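PDB 4B2N: 70 KDA protein from Xanthomonas sp., which cleaves rubber oxidatively as a processive dioxygenase that carries two covalently attached c-type hemes. Local coordinates for residues N79-R84 against W450-L455; A95-V100 against F336-N341; N310-M315 against G331-F336. All coordinates share one frame; numbering follows the deposited sequence.

In the fold
The three contacts lie on the same side of the chain's centre. Contacts 2 and 3 are built on helix 333-345 and share Phe336: helix 88-104 crosses that helix in contact 2, helix 312-319 packs on it in contact 3, and both contacts reach the same heme c. Their centres are about 10 Å apart. Contact 1 joins two loops and only borders helix 333-345; along the chain it encloses contact 2, which in turn encloses contact 3. It lies about 11 Å from contact 3 and 18 Å from contact 2, centre to centre. Hydrogen bonds from Arg84 to Asn341 and between Tyr452 and Val311 tie these outer loops to the structure beside the heme.

Contact 1 of 3, residues N79-R84 against W450-L455; sequences NRLPPR and WAYNNL
Leu81 sets both of its methyl groups against CE2 and CD2 of Tyr452, and this is the dense part of the contact. CD1 of Leu81 lies 3.7 Å from CE2 of Tyr452 and CD2 of Leu81 is 4.0 Å from the same ring atom; the two side chains cross at about a right angle. Next to them Leu455 turns CD2 to the backbone of the other loop, 3.5 Å from Arg80 N and 3.8 Å from Arg80 CB. Tyr452 is itself anchored: its hydroxyl is hydrogen-bonded to the backbone N of Val311, and its ring stacks with His312 of helix 312-319.

The outer side is looser and polar. Arg80 is exposed, its chain running extended from CG to NE past the 3-10 turn 453-455. There NH1 of Arg80 donates to Asn454 O at 2.6 Å, arriving nearly along the C=O axis but bent at the hydrogen (135°). A weak second bond runs from NH1 to Ser456 O. Within the first loop, an Asx turn joins Asn79 OD1 to the N of Leu81.

The arginine is thus met here by neutral peptide carbonyls, so its charge is probably eased by their dipoles and by solvent.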
loop_
_atom_site.group_PDB
_atom_site.type_symbol
_atom_site.label_atom_id
_atom_site.label_comp_id
_atom_site.label_asym_id
_atom_site.label_seq_id
_atom_site.Cartn_x
_atom_site.Cartn_y
_atom_site.Cartn_z
ATOM N N ASN A 79 -22.671 18.767 1.178
ATOM C CA ASN A 79 -22.698 17.455 0.622
ATOM C C ASN A 79 -22.760 17.617 -0.878
ATOM O O ASN A 79 -23.736 18.192 -1.380
ATOM C CB ASN A 79 -23.914 16.722 1.119
ATOM C CG ASN A 79 -24.110 15.394 0.435
ATOM O OD1 ASN A 79 -23.200 14.857 -0.184
ATOM N ND2 ASN A 79 -25.283 14.848 0.564
ATOM N N ARG A 80 -21.762 17.098 -1.592
ATOM C CA ARG A 80 -21.903 16.960 -3.058
ATOM C C ARG A 80 -21.534 15.556 -3.600
ATOM O O ARG A 80 -21.373 15.388 -4.832
ATOM C CB ARG A 80 -21.033 17.973 -3.847
ATOM C CG ARG A 80 -21.480 19.435 -3.824
ATOM C CD ARG A 80 -20.698 20.289 -4.838
ATOM N NE ARG A 80 -21.355 21.613 -4.976
ATOM C CZ ARG A 80 -21.048 22.630 -4.190
ATOM N NH1 ARG A 80 -20.123 22.511 -3.237
ATOM N NH2 ARG A 80 -21.645 23.765 -4.315
ATOM N N LEU A 81 -21.361 14.572 -2.730
ATOM C CA LEU A 81 -21.030 13.177 -3.173
ATOM C C LEU A 81 -22.290 12.328 -3.308
ATOM O O LEU A 81 -23.196 12.451 -2.444
ATOM C CB LEU A 81 -20.101 12.504 -2.142
ATOM C CG LEU A 81 -18.775 13.194 -1.906
ATOM C CD1 LEU A 81 -17.895 12.346 -0.972
ATOM C CD2 LEU A 81 -18.129 13.440 -3.271
ATOM N N PRO A 82 -22.348 11.442 -4.324
ATOM C CA PRO A 82 -23.431 10.428 -4.315
ATOM C C PRO A 82 -23.347 9.656 -2.982
ATOM O O PRO A 82 -22.266 9.500 -2.448
ATOM C CB PRO A 82 -23.027 9.491 -5.445
ATOM C CG PRO A 82 -22.113 10.303 -6.349
ATOM C CD PRO A 82 -21.384 11.246 -5.445
ATOM N N PRO A 83 -24.491 9.223 -2.435
ATOM C CA PRO A 83 -24.526 8.535 -1.158
ATOM C C PRO A 83 -23.773 7.219 -1.278
ATOM O O PRO A 83 -23.714 6.615 -2.374
ATOM C CB PRO A 83 -26.000 8.281 -0.921
ATOM C CG PRO A 83 -26.689 8.425 -2.251
ATOM C CD PRO A 83 -25.833 9.402 -3.035
ATOM N N ARG A 84 -23.173 6.785 -0.165
ATOM C CA ARG A 84 -22.646 5.473 -0.091
ATOM C C ARG A 84 -23.825 4.458 -0.076
ATOM O O ARG A 84 -25.000 4.850 0.172
ATOM C CB ARG A 84 -21.842 5.338 1.231
ATOM C CG ARG A 84 -20.461 6.006 1.212
ATOM C CD ARG A 84 -19.636 5.599 2.443
ATOM N NE ARG A 84 -19.723 4.123 2.585
ATOM C CZ ARG A 84 -19.005 3.269 1.855
ATOM N NH1 ARG A 84 -18.089 3.714 0.965
ATOM N NH2 ARG A 84 -19.221 1.985 1.979
ATOM N N TRP A 450 -7.924 16.921 -4.575
ATOM C CA TRP A 450 -7.460 15.854 -3.708
ATOM C C TRP A 450 -8.111 15.912 -2.352
ATOM O O TRP A 450 -8.470 14.857 -1.786
ATOM C CB TRP A 450 -5.934 15.925 -3.611
ATOM C CG TRP A 450 -5.351 15.690 -4.963
ATOM C CD1 TRP A 450 -4.946 16.642 -5.893
ATOM C CD2 TRP A 450 -5.160 14.379 -5.618
ATOM N NE1 TRP A 450 -4.555 16.015 -7.051
ATOM C CE2 TRP A 450 -4.666 14.655 -6.938
ATOM C CE3 TRP A 450 -5.316 13.055 -5.202
ATOM C CZ2 TRP A 450 -4.300 13.614 -7.817
ATOM C CZ3 TRP A 450 -4.970 12.036 -6.048
ATOM C CH2 TRP A 450 -4.497 12.306 -7.358
ATOM N N ALA A 451 -8.325 17.144 -1.849
ATOM C CA ALA A 451 -8.929 17.289 -0.515
ATOM C C ALA A 451 -10.454 17.399 -0.652
ATOM O O ALA A 451 -11.081 17.776 0.301
ATOM C CB ALA A 451 -8.339 18.515 0.281
ATOM N N TYR A 452 -11.022 17.061 -1.818
ATOM C CA TYR A 452 -12.478 17.224 -2.051
ATOM C C TYR A 452 -12.943 18.665 -1.760
ATOM O O TYR A 452 -13.894 18.896 -0.935
ATOM C CB TYR A 452 -13.302 16.290 -1.130
ATOM C CG TYR A 452 -13.238 14.824 -1.390
ATOM C CD1 TYR A 452 -12.064 14.083 -1.133
ATOM C CD2 TYR A 452 -14.362 14.151 -1.868
ATOM C CE1 TYR A 452 -12.034 12.695 -1.304
ATOM C CE2 TYR A 452 -14.361 12.740 -2.033
ATOM C CZ TYR A 452 -13.197 12.044 -1.755
ATOM O OH TYR A 452 -13.201 10.704 -1.970
ATOM N N ASN A 453 -12.206 19.623 -2.283
ATOM C CA ASN A 453 -12.572 21.032 -2.133
ATOM C C ASN A 453 -13.866 21.335 -2.860
ATOM O O ASN A 453 -14.403 22.385 -2.696
ATOM C CB ASN A 453 -11.410 22.029 -2.447
ATOM C CG ASN A 453 -11.245 22.347 -3.936
ATOM O OD1 ASN A 453 -11.581 21.520 -4.808
ATOM N ND2 ASN A 453 -10.674 23.522 -4.240
ATOM N N ASN A 454 -14.402 20.392 -3.618
ATOM C CA ASN A 454 -15.746 20.610 -4.161
ATOM C C ASN A 454 -16.817 20.617 -3.053
ATOM O O ASN A 454 -17.947 21.050 -3.305
ATOM C CB ASN A 454 -16.087 19.599 -5.245
ATOM C CG ASN A 454 -16.123 18.176 -4.719
ATOM O OD1 ASN A 454 -17.075 17.436 -5.006
ATOM N ND2 ASN A 454 -15.102 17.781 -3.950
ATOM N N LEU A 455 -16.469 20.187 -1.842
ATOM C CA LEU A 455 -17.383 20.224 -0.721
ATOM C C LEU A 455 -17.321 21.549 0.074
ATOM O O LEU A 455 -18.003 21.709 1.110
ATOM C CB LEU A 455 -17.105 19.051 0.231
ATOM C CG LEU A 455 -17.025 17.710 -0.463
ATOM C CD1 LEU A 455 -16.754 16.674 0.608
ATOM C CD2 LEU A 455 -18.339 17.412 -1.221
#

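Contact 2 of 3, residues A95-V100 against F336-N341. With HEC (heme c), chain C.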
loop_
_atom_site.group_PDB
_atom_site.type_symbol
_atom_site.label_atom_id
_atom_site.label_comp_id
_atom_site.label_asym_id
_atom_site.label_seq_id
_atom_site.Cartn_x
_atom_site.Cartn_y
_atom_site.Cartn_z
ATOM N N ALA A 95 -19.199 -3.910 -4.293
ATOM C CA ALA A 95 -17.985 -4.692 -4.055
ATOM C C ALA A 95 -17.711 -5.637 -5.247
ATOM O O ALA A 95 -16.531 -5.770 -5.673
ATOM C CB ALA A 95 -18.100 -5.462 -2.708
ATOM N N THR A 96 -18.771 -6.147 -5.918
ATOM C CA THR A 96 -18.556 -6.974 -7.093
ATOM C C THR A 96 -17.963 -6.118 -8.187
ATOM O O THR A 96 -17.083 -6.589 -8.921
ATOM C CB THR A 96 -19.873 -7.647 -7.564
ATOM O OG1 THR A 96 -20.186 -8.639 -6.579
ATOM C CG2 THR A 96 -19.690 -8.361 -8.864
ATOM N N ARG A 97 -18.526 -4.908 -8.398
ATOM C CA ARG A 97 -17.998 -4.027 -9.449
ATOM C C ARG A 97 -16.553 -3.655 -9.139
ATOM O O ARG A 97 -15.721 -3.575 -10.052
ATOM C CB ARG A 97 -18.792 -2.733 -9.613
ATOM C CG ARG A 97 -20.206 -2.986 -10.082
ATOM C CD ARG A 97 -20.931 -1.685 -10.436
ATOM N NE ARG A 97 -21.172 -0.884 -9.233
ATOM C CZ ARG A 97 -22.252 -0.879 -8.479
ATOM N NH1 ARG A 97 -23.269 -1.697 -8.715
ATOM N NH2 ARG A 97 -22.289 -0.049 -7.449
ATOM N N GLY A 98 -16.275 -3.452 -7.873
ATOM C CA GLY A 98 -14.894 -3.105 -7.417
ATOM C C GLY A 98 -13.941 -4.235 -7.919
ATOM O O GLY A 98 -12.838 -3.959 -8.429
ATOM N N ARG A 99 -14.314 -5.478 -7.674
ATOM C CA ARG A 99 -13.398 -6.565 -7.913
ATOM C C ARG A 99 -13.204 -6.695 -9.421
ATOM O O ARG A 99 -12.091 -6.851 -9.894
ATOM C CB ARG A 99 -13.953 -7.882 -7.375
ATOM C CG ARG A 99 -12.989 -9.044 -7.691
ATOM C CD ARG A 99 -13.591 -10.383 -7.366
ATOM N NE ARG A 99 -14.967 -10.531 -7.885
ATOM C CZ ARG A 99 -15.338 -10.758 -9.141
ATOM N NH1 ARG A 99 -14.499 -10.946 -10.151
ATOM N NH2 ARG A 99 -16.606 -10.895 -9.392
ATOM N N VAL A 100 -14.295 -6.585 -10.170
ATOM C CA VAL A 100 -14.194 -6.620 -11.661
ATOM C C VAL A 100 -13.280 -5.489 -12.174
ATOM O O VAL A 100 -12.421 -5.706 -13.054
ATOM C CB VAL A 100 -15.617 -6.486 -12.259
ATOM C CG1 VAL A 100 -15.521 -6.369 -13.783
ATOM C CG2 VAL A 100 -16.479 -7.737 -11.931
ATOM N N PHE A 336 -13.855 4.011 -8.363
ATOM C CA PHE A 336 -13.034 3.873 -7.152
ATOM C C PHE A 336 -13.789 3.719 -5.849
ATOM O O PHE A 336 -13.353 3.036 -4.913
ATOM C CB PHE A 336 -11.965 4.921 -7.159
ATOM C CG PHE A 336 -10.772 4.486 -7.973
ATOM C CD1 PHE A 336 -10.804 4.537 -9.393
ATOM C CD2 PHE A 336 -9.605 4.044 -7.336
ATOM C CE1 PHE A 336 -9.685 4.087 -10.150
ATOM C CE2 PHE A 336 -8.493 3.604 -8.090
ATOM C CZ PHE A 336 -8.540 3.591 -9.469
ATOM N N GLU A 337 -14.954 4.324 -5.765
ATOM C CA GLU A 337 -15.871 4.048 -4.635
ATOM C C GLU A 337 -16.254 2.511 -4.660
ATOM O O GLU A 337 -16.314 1.874 -3.663
ATOM C CB GLU A 337 -17.168 4.899 -4.835
ATOM C CG GLU A 337 -16.940 6.378 -4.608
ATOM C CD GLU A 337 -16.735 6.759 -3.132
ATOM O OE1 GLU A 337 -16.695 5.901 -2.201
ATOM O OE2 GLU A 337 -16.649 7.984 -2.870
ATOM N N ASP A 338 -16.441 1.934 -5.832
ATOM C CA ASP A 338 -16.733 0.495 -5.936
ATOM C C ASP A 338 -15.484 -0.335 -5.565
ATOM O O ASP A 338 -15.583 -1.297 -4.808
ATOM C CB ASP A 338 -17.146 0.147 -7.387
ATOM C CG ASP A 338 -18.581 0.596 -7.759
ATOM O OD1 ASP A 338 -19.402 0.844 -6.861
ATOM O OD2 ASP A 338 -18.883 0.683 -9.004
ATOM N N ILE A 339 -14.288 0.064 -6.054
ATOM C CA ILE A 339 -13.038 -0.563 -5.588
ATOM C C ILE A 339 -12.949 -0.510 -4.046
ATOM O O ILE A 339 -12.730 -1.511 -3.402
ATOM C CB ILE A 339 -11.760 -0.002 -6.306
ATOM C CG1 ILE A 339 -11.762 -0.344 -7.854
ATOM C CG2 ILE A 339 -10.520 -0.434 -5.481
ATOM C CD1 ILE A 339 -10.766 0.480 -8.653
ATOM N N ASN A 340 -13.165 0.672 -3.489
ATOM C CA ASN A 340 -13.099 0.880 -2.055
ATOM C C ASN A 340 -14.067 -0.040 -1.290
ATOM O O ASN A 340 -13.712 -0.621 -0.276
ATOM C CB ASN A 340 -13.372 2.339 -1.697
ATOM C CG ASN A 340 -13.313 2.566 -0.231
ATOM O OD1 ASN A 340 -14.350 2.872 0.398
ATOM N ND2 ASN A 340 -12.142 2.334 0.352
ATOM N N ASN A 341 -15.303 -0.098 -1.753
ATOM C CA ASN A 341 -16.230 -1.074 -1.219
ATOM C C ASN A 341 -15.805 -2.534 -1.374
ATOM O O ASN A 341 -16.017 -3.279 -0.484
ATOM C CB ASN A 341 -17.606 -0.879 -1.785
ATOM C CG ASN A 341 -18.265 0.364 -1.240
ATOM O OD1 ASN A 341 -17.974 0.795 -0.090
ATOM N ND2 ASN A 341 -19.086 0.992 -2.058
HETATM FE FE HEC C . -1.703 1.271 -3.339
HETATM C CHA HEC C . -1.592 2.501 -0.075
HETATM C CHB HEC C . -5.217 1.341 -3.254
HETATM C CHC HEC C . -1.918 0.728 -6.813
HETATM C CHD HEC C . 1.595 0.608 -3.286
HETATM N NA HEC C . -3.065 1.809 -2.057
HETATM C C1A HEC C . -2.862 2.139 -0.683
HETATM C C2A HEC C . -4.094 2.173 0.091
HETATM C C3A HEC C . -5.165 1.854 -0.793
HETATM C C4A HEC C . -4.500 1.614 -2.079
HETATM C CMA HEC C . -6.633 1.706 -0.444
HETATM C CAA HEC C . -4.291 2.488 1.596
HETATM C CBA HEC C . -3.930 1.206 2.348
HETATM C CGA HEC C . -3.897 1.405 3.853
HETATM O O1A HEC C . -3.319 2.412 4.390
HETATM O O2A HEC C . -4.399 0.471 4.485
HETATM N NB HEC C . -3.224 1.188 -4.705
HETATM C C1B HEC C . -4.547 1.134 -4.512
HETATM C C2B HEC C . -5.362 0.989 -5.708
HETATM C C3B HEC C . -4.410 0.831 -6.739
HETATM C C4B HEC C . -3.137 0.895 -6.030
HETATM C CMB HEC C . -6.838 1.016 -5.670
HETATM C CAB HEC C . -4.608 0.699 -8.226
HETATM C CBB HEC C . -5.214 1.823 -8.849
HETATM N NC HEC C . -0.494 0.749 -4.820
HETATM C C1C HEC C . -0.627 0.577 -6.187
HETATM C C2C HEC C . 0.623 0.133 -6.854
HETATM C C3C HEC C . 1.643 0.141 -5.782
HETATM C C4C HEC C . 0.925 0.529 -4.571
HETATM C CMC HEC C . 0.733 -0.144 -8.349
HETATM C CAC HEC C . 3.105 -0.171 -5.872
HETATM C CBC HEC C . 3.806 0.313 -6.981
HETATM N ND HEC C . -0.267 1.541 -1.921
HETATM C C1D HEC C . 1.014 1.216 -2.090
HETATM C C2D HEC C . 1.828 1.471 -0.946
HETATM C C3D HEC C . 0.896 2.035 -0.020
HETATM C C4D HEC C . -0.376 2.055 -0.733
HETATM C CMD HEC C . 3.275 1.240 -0.696
HETATM C CAD HEC C . 1.273 2.595 1.306
HETATM C CBD HEC C . 1.828 3.997 0.840
HETATM C CGD HEC C . 2.399 4.732 2.030
HETATM O O1D HEC C . 3.642 4.797 2.205
HETATM O O2D HEC C . 1.549 5.180 2.870
#
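Arg97 bends at chi3 (-68°), which brings NE round to the carboxylate of Asp338, while Asp338 holds CG anti to its own carbonyl carbon and beside its backbone N. The result is a side-on salt bridge with one nitrogen for each oxygen. NE of Arg97 donates to OD2 of Asp338 at 2.8 Å, in the guanidinium plane but from above the carboxylate plane; NH2 of Arg97 reaches OD1 of Asp338 at 3.1 Å, on the syn side but tilted out of the carboxylate plane. The two flat groups are turned 57° against each other. OD1 is also held by the hydroxyl of Ser94, which bonds to Asn341 ND2 as well.

Beside this bridge the backbones are in direct contact. Gly98 has no side chain, and its CA comes within 3.6 Å of the CA of Ile339 and makes a CA-H...O contact with Asp338 O at 3.2 Å. Ala95 adds its CB against the backbone carbonyl of Asn341.

Elsewhere round helix 333-345, Phe336 and Ile339 line the heme c pocket. CD1 of Ile339 sits over the centre of the Phe336 ring, 3.7 Å above its plane. CBB of heme c meets that ring at its edge, 3.8 Å from CE2 of Phe336, and CG2 of Ile339 is 4.0 Å from the heme methyl CMB.

The segments 95-100 and 336-341 cross at -103°, their axes 6.6 Å apart at closest. Helix 333-345 thus packs on helix 88-104 through Asp338 and Ile339 and reaches the heme through Phe336 and Ile339, with Phe107 from a loop edge-to-face on Phe336 and helix 312-319 packing on that same ring.

Contact 3 of 3, residues N310-M315 against G331-F336; sequences NVHSEM and GLEDEF. With HEC (heme c), chain C.
This contact helps to wall the pocket of the first heme c, to which it gives Glu314 and Phe336, and there helix 312-319 packs on helix 333-345. Met315 covers one face of the Phe336 ring. Its CG is 3.3 Å from CG of Phe336, a close fit, and its CA lies over the ring as a CH-pi contact. The sulfur stands obliquely, 5.3 Å from the Phe336 ring centroid to Met315 SD, as a Met-aromatic contact. A bend at chi3 (77°) turns CE of Met315 to CB of Leu332, 3.8 Å away, and to the backbone N of Glu333, at 3.5 Å.

Farther from the heme the contact becomes polar. NE2 of His312 donates to OE1 of Glu333, which it meets at the ring edge; the modelled separation of 2.5 Å between NE2 and OE1 is very short and best not read too literally. The ring and carboxylate planes are 45° apart. Glu333 reaches across because its CG is anti to the backbone N (chi1 -169°) and the chain then stays extended. ND1 of His312 is bonded to the carbonyl of Trp449, and the imidazole stacks with the Trp449 ring.

Asn310 forms an Asx motif ahead of the weakly bonded helix, its OD1 accepting from Ser313 N on a lone pair at 3.0 Å.

At the heme, OE2 of Glu314 is 3.5 Å from the heme methyl CMA and has a weak bond to Asn340 ND2, while OE1 is buried with no partner in the model. On the other flank both nitrogens of His312 appear to face acceptors, which would be consistent with a protonated imidazole, though the doubtful length of the Glu333 bond leaves that open.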
loop_
_atom_site.group_PDB
_atom_site.type_symbol
_atom_site.label_atom_id
_atom_site.label_comp_id
_atom_site.label_asym_id
_atom_site.label_seq_id
_atom_site.Cartn_x
_atom_site.Cartn_y
_atom_site.Cartn_z
ATOM N N ASN A 310 -12.314 8.524 2.107
ATOM C CA ASN A 310 -11.864 9.153 0.892
ATOM C C ASN A 310 -11.392 8.108 -0.074
ATOM O O ASN A 310 -10.901 7.088 0.334
ATOM C CB ASN A 310 -10.781 10.224 1.155
ATOM C CG ASN A 310 -9.442 9.846 0.562
ATOM O OD1 ASN A 310 -9.142 10.207 -0.524
ATOM N ND2 ASN A 310 -8.624 9.120 1.332
ATOM N N VAL A 311 -11.613 8.336 -1.367
ATOM C CA VAL A 311 -11.066 7.415 -2.348
ATOM C C VAL A 311 -10.155 8.122 -3.328
ATOM O O VAL A 311 -9.595 7.464 -4.222
ATOM C CB VAL A 311 -12.178 6.676 -3.142
ATOM C CG1 VAL A 311 -13.065 5.934 -2.156
ATOM C CG2 VAL A 311 -12.963 7.685 -4.012
ATOM N N HIS A 312 -9.946 9.435 -3.138
ATOM C CA HIS A 312 -9.040 10.210 -4.062
ATOM C C HIS A 312 -7.653 9.731 -3.918
ATOM O O HIS A 312 -6.915 9.544 -4.912
ATOM C CB HIS A 312 -9.146 11.711 -3.789
ATOM C CG HIS A 312 -10.402 12.294 -4.309
ATOM N ND1 HIS A 312 -10.575 13.604 -4.489
ATOM C CD2 HIS A 312 -11.598 11.671 -4.712
ATOM C CE1 HIS A 312 -11.838 13.847 -4.968
ATOM N NE2 HIS A 312 -12.451 12.665 -5.139
ATOM N N SER A 313 -7.251 9.448 -2.672
ATOM C CA SER A 313 -5.939 8.789 -2.505
ATOM C C SER A 313 -5.870 7.441 -3.275
ATOM O O SER A 313 -4.837 7.115 -3.940
ATOM C CB SER A 313 -5.640 8.579 -1.030
ATOM O OG SER A 313 -6.689 7.813 -0.440
ATOM N N GLU A 314 -6.962 6.666 -3.254
ATOM C CA GLU A 314 -6.942 5.340 -3.891
ATOM C C GLU A 314 -6.840 5.541 -5.388
ATOM O O GLU A 314 -6.329 4.687 -6.137
ATOM C CB GLU A 314 -8.258 4.600 -3.563
ATOM C CG GLU A 314 -8.404 4.330 -2.063
ATOM C CD GLU A 314 -9.560 3.405 -1.715
ATOM O OE1 GLU A 314 -10.239 2.889 -2.664
ATOM O OE2 GLU A 314 -9.795 3.251 -0.475
ATOM N N MET A 315 -7.328 6.703 -5.817
ATOM C CA MET A 315 -7.300 7.063 -7.243
ATOM C C MET A 315 -5.993 7.511 -7.852
ATOM O O MET A 315 -5.890 7.548 -9.093
ATOM C CB MET A 315 -8.356 8.129 -7.529
ATOM C CG MET A 315 -9.797 7.632 -7.540
ATOM S SD MET A 315 -10.966 9.023 -7.382
ATOM C CE MET A 315 -10.888 9.635 -9.029
ATOM N N GLY A 331 -13.457 11.621 -13.294
ATOM C CA GLY A 331 -14.611 10.708 -13.524
ATOM C C GLY A 331 -14.339 9.228 -13.226
ATOM O O GLY A 331 -15.259 8.432 -13.277
ATOM N N LEU A 332 -13.108 8.885 -12.811
ATOM C CA LEU A 332 -12.814 7.573 -12.225
ATOM C C LEU A 332 -13.428 7.398 -10.852
ATOM O O LEU A 332 -13.440 6.281 -10.334
ATOM C CB LEU A 332 -11.295 7.313 -12.042
ATOM C CG LEU A 332 -10.608 7.230 -13.403
ATOM C CD1 LEU A 332 -9.097 7.292 -13.253
ATOM C CD2 LEU A 332 -10.889 5.909 -14.083
ATOM N N GLU A 333 -13.917 8.476 -10.252
ATOM C CA GLU A 333 -14.403 8.410 -8.861
ATOM C C GLU A 333 -15.455 7.308 -8.557
ATOM O O GLU A 333 -15.301 6.608 -7.557
ATOM C CB GLU A 333 -14.910 9.800 -8.379
ATOM C CG GLU A 333 -15.154 9.813 -6.863
ATOM C CD GLU A 333 -15.383 11.252 -6.362
ATOM O OE1 GLU A 333 -14.445 12.075 -6.510
ATOM O OE2 GLU A 333 -16.524 11.547 -5.883
ATOM N N ASP A 334 -16.523 7.180 -9.356
ATOM C CA ASP A 334 -17.528 6.114 -9.119
ATOM C C ASP A 334 -16.830 4.731 -9.103
ATOM O O ASP A 334 -17.120 3.884 -8.232
ATOM C CB ASP A 334 -18.669 6.089 -10.186
ATOM C CG ASP A 334 -19.534 7.344 -10.211
ATOM O OD1 ASP A 334 -19.400 8.220 -9.344
ATOM O OD2 ASP A 334 -20.414 7.430 -11.108
ATOM N N GLU A 335 -15.927 4.485 -10.065
ATOM C CA GLU A 335 -15.231 3.194 -10.135
ATOM C C GLU A 335 -14.404 2.927 -8.888
ATOM O O GLU A 335 -14.337 1.789 -8.339
ATOM C CB GLU A 335 -14.369 3.145 -11.387
ATOM C CG GLU A 335 -15.259 2.932 -12.594
ATOM C CD GLU A 335 -14.469 3.011 -13.908
ATOM O OE1 GLU A 335 -13.846 4.050 -14.192
ATOM O OE2 GLU A 335 -14.528 2.041 -14.691
ATOM N N PHE A 336 -13.855 4.011 -8.363
ATOM C CA PHE A 336 -13.034 3.873 -7.152
ATOM C C PHE A 336 -13.789 3.719 -5.849
ATOM O O PHE A 336 -13.353 3.036 -4.913
ATOM C CB PHE A 336 -11.965 4.921 -7.159
ATOM C CG PHE A 336 -10.772 4.486 -7.973
ATOM C CD1 PHE A 336 -10.804 4.537 -9.393
ATOM C CD2 PHE A 336 -9.605 4.044 -7.336
ATOM C CE1 PHE A 336 -9.685 4.087 -10.150
ATOM C CE2 PHE A 336 -8.493 3.604 -8.090
ATOM C CZ PHE A 336 -8.540 3.591 -9.469
HETATM FE FE HEC C . -1.703 1.271 -3.339
HETATM C CHA HEC C . -1.592 2.501 -0.075
HETATM C CHB HEC C . -5.217 1.341 -3.254
HETATM C CHC HEC C . -1.918 0.728 -6.813
HETATM C CHD HEC C . 1.595 0.608 -3.286
HETATM N NA HEC C . -3.065 1.809 -2.057
HETATM C C1A HEC C . -2.862 2.139 -0.683
HETATM C C2A HEC C . -4.094 2.173 0.091
HETATM C C3A HEC C . -5.165 1.854 -0.793
HETATM C C4A HEC C . -4.500 1.614 -2.079
HETATM C CMA HEC C . -6.633 1.706 -0.444
HETATM C CAA HEC C . -4.291 2.488 1.596
HETATM C CBA HEC C . -3.930 1.206 2.348
HETATM C CGA HEC C . -3.897 1.405 3.853
HETATM O O1A HEC C . -3.319 2.412 4.390
HETATM O O2A HEC C . -4.399 0.471 4.485
HETATM N NB HEC C . -3.224 1.188 -4.705
HETATM C C1B HEC C . -4.547 1.134 -4.512
HETATM C C2B HEC C . -5.362 0.989 -5.708
HETATM C C3B HEC C . -4.410 0.831 -6.739
HETATM C C4B HEC C . -3.137 0.895 -6.030
HETATM C CMB HEC C . -6.838 1.016 -5.670
HETATM C CAB HEC C . -4.608 0.699 -8.226
HETATM C CBB HEC C . -5.214 1.823 -8.849
HETATM N NC HEC C . -0.494 0.749 -4.820
HETATM C C1C HEC C . -0.627 0.577 -6.187
HETATM C C2C HEC C . 0.623 0.133 -6.854
HETATM C C3C HEC C . 1.643 0.141 -5.782
HETATM C C4C HEC C . 0.925 0.529 -4.571
HETATM C CMC HEC C . 0.733 -0.144 -8.349
HETATM C CAC HEC C . 3.105 -0.171 -5.872
HETATM C CBC HEC C . 3.806 0.313 -6.981
HETATM N ND HEC C . -0.267 1.541 -1.921
HETATM C C1D HEC C . 1.014 1.216 -2.090
HETATM C C2D HEC C . 1.828 1.471 -0.946
HETATM C C3D HEC C . 0.896 2.035 -0.020
HETATM C C4D HEC C . -0.376 2.055 -0.733
HETATM C CMD HEC C . 3.275 1.240 -0.696
HETATM C CAD HEC C . 1.273 2.595 1.306
HETATM C CBD HEC C . 1.828 3.997 0.840
HETATM C CGD HEC C . 2.399 4.732 2.030
HETATM O O1D HEC C . 3.642 4.797 2.205
HETATM O O2D HEC C . 1.549 5.180 2.870
#